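Local coordinates for protein ferritin (Pseudo-nitzschia multiseries, PDB 4IWK) that binds and oxidises ferrous iron at a ferroxidase centre and probably stores it as ferric mineral within a 24-subunit cage, at the Fe (III) ion site. Numbering follows the deposited sequence.

The Fe (III) ion site. Residues 12, 16, 23, 45, 48-49, 52, 95, 98, 128, 131. With FE (Fe (III) ion), chain B; FE (Fe (III) ion), chain C.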
# COMPACT_ATOMS: atom_id res chain seq x y z
N GLN A 12 30.38 45.10 10.35
CA GLN A 12 30.40 43.64 10.21
C GLN A 12 29.57 43.30 8.95
O GLN A 12 29.94 42.36 8.17
CB GLN A 12 29.82 42.86 11.43
CG GLN A 12 30.03 41.36 11.30
CD GLN A 12 31.53 41.00 11.29
OE1 GLN A 12 32.33 41.71 11.92
NE2 GLN A 12 31.92 39.97 10.58
N GLU A 16 30.96 41.19 5.72
CA GLU A 16 30.40 39.91 5.18
C GLU A 16 30.11 40.14 3.69
O GLU A 16 30.42 39.23 2.87
CB GLU A 16 29.07 39.55 5.86
CG GLU A 16 29.29 39.22 7.38
CD GLU A 16 30.20 38.09 7.74
OE1 GLU A 16 30.41 37.25 6.86
OE2 GLU A 16 30.63 38.04 8.92
N TYR A 23 34.77 36.27 -2.73
CA TYR A 23 34.50 34.88 -3.19
C TYR A 23 33.98 34.87 -4.59
O TYR A 23 34.39 33.98 -5.35
CB TYR A 23 33.46 34.25 -2.20
CG TYR A 23 34.17 33.62 -1.01
CD1 TYR A 23 33.89 34.02 0.30
CD2 TYR A 23 34.90 32.45 -1.19
CE1 TYR A 23 34.50 33.39 1.43
CE2 TYR A 23 35.48 31.77 -0.10
CZ TYR A 23 35.25 32.24 1.18
OH TYR A 23 35.77 31.60 2.30
N GLU A 45 30.36 29.71 -1.34
CA GLU A 45 30.74 30.61 -0.26
C GLU A 45 30.35 32.05 -0.49
O GLU A 45 30.05 32.74 0.55
CB GLU A 45 32.26 30.67 -0.13
CG GLU A 45 32.82 29.39 0.47
CD GLU A 45 32.40 29.31 1.92
OE1 GLU A 45 32.34 30.36 2.62
OE2 GLU A 45 32.08 28.17 2.26
N GLU A 48 26.98 32.14 0.89
CA GLU A 48 26.94 31.92 2.37
C GLU A 48 27.36 33.23 3.05
O GLU A 48 26.75 33.62 4.03
CB GLU A 48 27.86 30.76 2.70
CG GLU A 48 27.76 30.41 4.16
CD GLU A 48 28.88 29.49 4.49
OE1 GLU A 48 28.75 28.26 4.15
OE2 GLU A 48 29.91 30.04 4.98
N GLU A 49 28.39 33.92 2.55
CA GLU A 49 28.78 35.18 3.25
C GLU A 49 27.68 36.21 3.08
O GLU A 49 27.45 37.00 4.04
CB GLU A 49 30.04 35.75 2.57
CG GLU A 49 31.26 34.87 2.70
CD GLU A 49 31.81 34.87 4.09
OE1 GLU A 49 31.21 35.53 4.92
OE2 GLU A 49 32.94 34.43 4.27
N HIS A 52 25.40 35.46 5.87
CA HIS A 52 25.86 35.99 7.15
C HIS A 52 25.51 37.47 7.29
O HIS A 52 24.99 37.94 8.35
CB HIS A 52 27.36 35.88 7.30
CG HIS A 52 27.82 34.48 7.33
ND1 HIS A 52 29.14 34.12 7.17
CD2 HIS A 52 27.09 33.33 7.45
CE1 HIS A 52 29.22 32.80 7.18
NE2 HIS A 52 28.01 32.29 7.35
N GLU A 95 39.07 35.07 5.29
CA GLU A 95 38.41 34.41 6.45
C GLU A 95 39.04 34.87 7.78
O GLU A 95 38.26 35.10 8.76
CB GLU A 95 38.34 32.91 6.33
CG GLU A 95 37.29 32.46 5.25
CD GLU A 95 35.86 32.80 5.52
OE1 GLU A 95 35.55 33.31 6.61
OE2 GLU A 95 35.08 32.42 4.63
N ASN A 98 37.52 38.16 8.44
CA ASN A 98 36.16 38.03 8.89
C ASN A 98 36.19 37.70 10.41
O ASN A 98 35.36 38.21 11.16
CB ASN A 98 35.48 36.89 8.16
CG ASN A 98 35.06 37.23 6.74
OD1 ASN A 98 35.13 38.40 6.31
ND2 ASN A 98 34.45 36.23 6.06
N GLN A 128 33.47 30.36 12.28
CA GLN A 128 34.75 30.83 11.75
C GLN A 128 35.88 29.87 12.11
O GLN A 128 36.80 29.70 11.32
CB GLN A 128 35.12 32.22 12.32
CG GLN A 128 34.27 33.34 11.71
CD GLN A 128 34.30 33.27 10.18
OE1 GLN A 128 33.27 32.94 9.57
NE2 GLN A 128 35.46 33.56 9.57
N GLU A 131 35.47 27.31 9.45
CA GLU A 131 35.82 27.82 8.07
C GLU A 131 37.32 28.01 7.95
O GLU A 131 37.95 27.59 6.88
CB GLU A 131 35.16 29.16 7.79
CG GLU A 131 33.63 28.98 7.72
CD GLU A 131 32.96 30.12 7.02
OE1 GLU A 131 33.71 31.09 6.74
OE2 GLU A 131 31.75 30.08 6.80
FE FE B . 31.21 35.41 7.00
FE FE C . 33.22 32.78 5.55
O HOH W 1 31.65 35.72 9.00
O HOH W 2 32.55 33.77 7.04
O HOH W 3 31.98 31.72 4.73
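Two partly occupied ferric ions, FE (chain B) and FE (chain C), lie 3.6 Å apart and form the dinuclear ferroxidase centre. Glu49 bridges them: its chain bends at chi2 (-72°), which points the carboxylate between the metals, OE1 on FE (chain B) and OE2 on FE (chain C). Water 2, bonded to both irons, supplies a second, one-atom bridge. FE (chain B) is near square pyramidal and also takes water 1 and Glu16 OE1. The ring ND1 of His52 binds FE (chain B) at a longer 2.4 Å. Glu16 is monodentate, since its other oxygen, OE2, stands 3.3 Å from FE (chain B) and instead meets water 1. FE (chain C) is near trigonal bipyramidal, taking water 3, Glu95 OE2 and Glu131 OE1. Glu131 reaches in with a chain extended beyond CG (chi2 -161°), whereas Glu95 folds at chi2 and brings its OE1 to 2.6 Å from FE (chain C), a loose contact rather than a firm second bond.

In the second shell, Glu95 is fixed through both oxygens. Tyr23 OH donates to the anti lone pair of Glu95 OE2 at 2.6 Å, while Glu45 CB packs over the centre of the tyrosine ring. Gln128 NE2 meets Glu95 OE1 nearly along its C-O axis with an almost straight bond (176° at H), and Asn98 ND2 reaches the same oxygen from above the carboxylate plane. The Gln128 amide also turns OE1 toward water 2 at 2.8 Å, tying the bridging solvent to the protein. Gln12 NE2 similarly steadies Glu16 OE2 at 2.9 Å. Glu45 serves, with Glu48 and Glu131, a further iron site of this protein.

The ligands come from helices 3-32, 36-62, 84-111 and 115-145, placing the di-iron centre inside the four-helix bundle of each ferritin subunit.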